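Local coordinates for 3-methyladenine dna-glycosylase (Archaeoglobus fulgidus, PDB 2JHN), which is an AlkA-type DNA glycosylase belonging to the helix-hairpin-helix (HhH-GPD) superfamily of base excision DNA repair proteins, at residues A[224-228]-A[229-233]. The protein carries 1 engineered substitution. Residues are numbered along the deposited sequence; the frame is centred on the assembly and turned at random.
Engineered in segment 229-233: I229 (natural residue Met).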
ATOM      1  N   GLU A 224      10.746  -7.889   1.911  1.00  9.65           N
ATOM      2  CA  GLU A 224      10.681  -7.368   0.525  1.00 10.59           C
ATOM      3  C   GLU A 224       9.342  -6.715   0.206  1.00  9.59           C
ATOM      4  O   GLU A 224       9.314  -5.686  -0.500  1.00 10.32           O
ATOM      5  CB  GLU A 224      11.049  -8.430  -0.514  1.00  9.90           C
ATOM      6  CG  GLU A 224      12.506  -8.910  -0.355  1.00 11.06           C
ATOM      7  CD  GLU A 224      12.931  -9.913  -1.399  1.00 13.73           C
ATOM      8  OE1 GLU A 224      12.039 -10.518  -2.062  1.00 14.37           O
ATOM      9  OE2 GLU A 224      14.179 -10.063  -1.561  1.00 14.26           O
ATOM     10  N   LEU A 225       8.257  -7.283   0.709  1.00 10.48           N
ATOM     11  CA  LEU A 225       6.927  -6.647   0.557  1.00 10.82           C
ATOM     12  C   LEU A 225       6.920  -5.257   1.240  1.00 10.25           C
ATOM     13  O   LEU A 225       6.520  -4.258   0.637  1.00 10.21           O
ATOM     14  CB  LEU A 225       5.830  -7.551   1.132  1.00 10.93           C
ATOM     15  CG  LEU A 225       4.375  -7.230   0.841  1.00 12.11           C
ATOM     16  CD1 LEU A 225       4.157  -7.373  -0.684  1.00 13.97           C
ATOM     17  CD2 LEU A 225       3.513  -8.250   1.631  1.00 13.18           C
ATOM     18  N   VAL A 226       7.421  -5.183   2.469  1.00  9.88           N
ATOM     19  CA  VAL A 226       7.515  -3.871   3.178  1.00  9.23           C
ATOM     20  C   VAL A 226       8.339  -2.885   2.370  1.00  9.22           C
ATOM     21  O   VAL A 226       7.911  -1.749   2.146  1.00  7.92           O
ATOM     22  CB  VAL A 226       8.082  -4.027   4.596  1.00  8.79           C
ATOM     23  CG1 VAL A 226       8.512  -2.645   5.191  1.00  9.64           C
ATOM     24  CG2 VAL A 226       7.040  -4.728   5.503  1.00  9.74           C
ATOM     25  N   LEU A 227       9.524  -3.319   1.929  1.00  8.97           N
ATOM     26  CA  LEU A 227      10.424  -2.470   1.185  1.00 10.50           C
ATOM     27  C   LEU A 227       9.729  -1.826  -0.033  1.00 10.11           C
ATOM     28  O   LEU A 227       9.869  -0.637  -0.272  1.00 10.65           O
ATOM     29  CB  LEU A 227      11.664  -3.258   0.737  1.00  9.05           C
ATOM     30  CG  LEU A 227      12.745  -3.293   1.857  1.00 12.40           C
ATOM     31  CD1 LEU A 227      13.704  -4.437   1.645  1.00 14.33           C
ATOM     32  CD2 LEU A 227      13.507  -1.973   1.835  1.00 15.74           C
ATOM     33  N   SER A 228       8.973  -2.621  -0.756  1.00 10.25           N
ATOM     34  CA  SER A 228       8.322  -2.137  -1.988  1.00 11.45           C
ATOM     35  C   SER A 228       7.022  -1.374  -1.700  1.00 11.04           C
ATOM     36  O   SER A 228       6.841  -0.238  -2.179  1.00 12.54           O
ATOM     37  CB  SER A 228       8.065  -3.304  -2.940  1.00 11.79           C
ATOM     38  OG  SER A 228       7.395  -4.375  -2.307  1.00 14.62           O
ATOM     39  N   ILE A 229       6.129  -1.985  -0.942  1.00 10.42           N
ATOM     40  CA  ILE A 229       4.778  -1.421  -0.768  1.00 12.06           C
ATOM     41  C   ILE A 229       4.642  -0.357   0.320  1.00 11.62           C
ATOM     42  O   ILE A 229       3.688   0.439   0.266  1.00 13.45           O
ATOM     43  CB  ILE A 229       3.637  -2.510  -0.678  1.00 12.24           C
ATOM     44  CG1 ILE A 229       3.531  -3.125   0.722  1.00 13.19           C
ATOM     45  CG2 ILE A 229       3.794  -3.582  -1.794  1.00 14.02           C
ATOM     46  CD1 ILE A 229       2.270  -4.052   0.948  1.00 14.02           C
ATOM     47  N   ALA A 230       5.568  -0.334   1.283  1.00 11.35           N
ATOM     48  CA  ALA A 230       5.560   0.639   2.386  1.00 11.32           C
ATOM     49  C   ALA A 230       6.690   1.676   2.306  1.00 11.58           C
ATOM     50  O   ALA A 230       6.470   2.859   2.622  1.00 12.70           O
ATOM     51  CB  ALA A 230       5.578  -0.073   3.753  1.00 11.45           C
ATOM     52  N   LEU A 231       7.870   1.246   1.869  1.00 10.58           N
ATOM     53  CA  LEU A 231       9.073   2.060   1.864  1.00 11.17           C
ATOM     54  C   LEU A 231       9.342   2.723   0.520  1.00 11.13           C
ATOM     55  O   LEU A 231      10.195   3.604   0.429  1.00 11.96           O
ATOM     56  CB  LEU A 231      10.306   1.243   2.330  1.00 11.49           C
ATOM     57  CG  LEU A 231      10.248   0.705   3.758  1.00 13.17           C
ATOM     58  CD1 LEU A 231      11.608   0.298   4.279  1.00 15.33           C
ATOM     59  CD2 LEU A 231       9.590   1.738   4.706  1.00 13.05           C
ATOM     60  N   GLY A 232       8.621   2.304  -0.513  1.00 11.23           N
ATOM     61  CA  GLY A 232       8.811   2.861  -1.868  1.00 10.90           C
ATOM     62  C   GLY A 232      10.127   2.503  -2.578  1.00 11.66           C
ATOM     63  O   GLY A 232      10.542   3.200  -3.525  1.00 11.22           O
ATOM     64  N   LYS A 233      10.769   1.414  -2.155  1.00 10.80           N
ATOM     65  CA  LYS A 233      12.038   0.963  -2.756  1.00 12.22           C
ATOM     66  C   LYS A 233      11.827  -0.052  -3.854  1.00 12.77           C
ATOM     67  O   LYS A 233      10.881  -0.851  -3.813  1.00 12.84           O
ATOM     68  CB  LYS A 233      12.992   0.369  -1.716  1.00 12.46           C
ATOM     69  CG  LYS A 233      13.270   1.247  -0.484  1.00 15.05           C
ATOM     70  CD  LYS A 233      13.914   2.571  -0.806  1.00 20.78           C
ATOM     71  CE  LYS A 233      14.397   3.237   0.463  1.00 25.96           C
ATOM     72  NZ  LYS A 233      14.699   4.659   0.236  1.00 28.80           N
TER
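V226 O takes two backbone N-H groups as the chain leaves the helix: A230 N at 2.9 Å, tilted 26° from the carbonyl plane, and L231 N at 3.0 Å, lying in it. The second bond spans five residues, so the last turn widens. From the next carbonyl along, L227 O, a 2.9 Å bond runs to K233 N, six residues on, closing the end around G232, whose positive phi reverses the chain. Apolar contacts follow the same path. CG1 of V226, set anti to its own nitrogen (chi1 166°), meets CG of L231 at 4.0 Å, while CD2 of L227 touches CD1 of L231 at 3.8 Å and also lies against CG of K233. On another flank the engineered I229 folds CG1 back over L225 O and brings CD1 to 3.8 Å from L225 CG. All this finishes helix 220-229, the second helix of the helix-hairpin-helix motif; a sodium ion is bound by T213, F215 and I218 in the hairpin region. Helix 205-213, the motif's first, packs on V226 and L227, and helix 118-127 covers V226 and L231. Farther out, R275 hydrogen-bonds S228 O, and the lysine chain of K233, bent at chi2 (-61°), delivers NZ to K201 O.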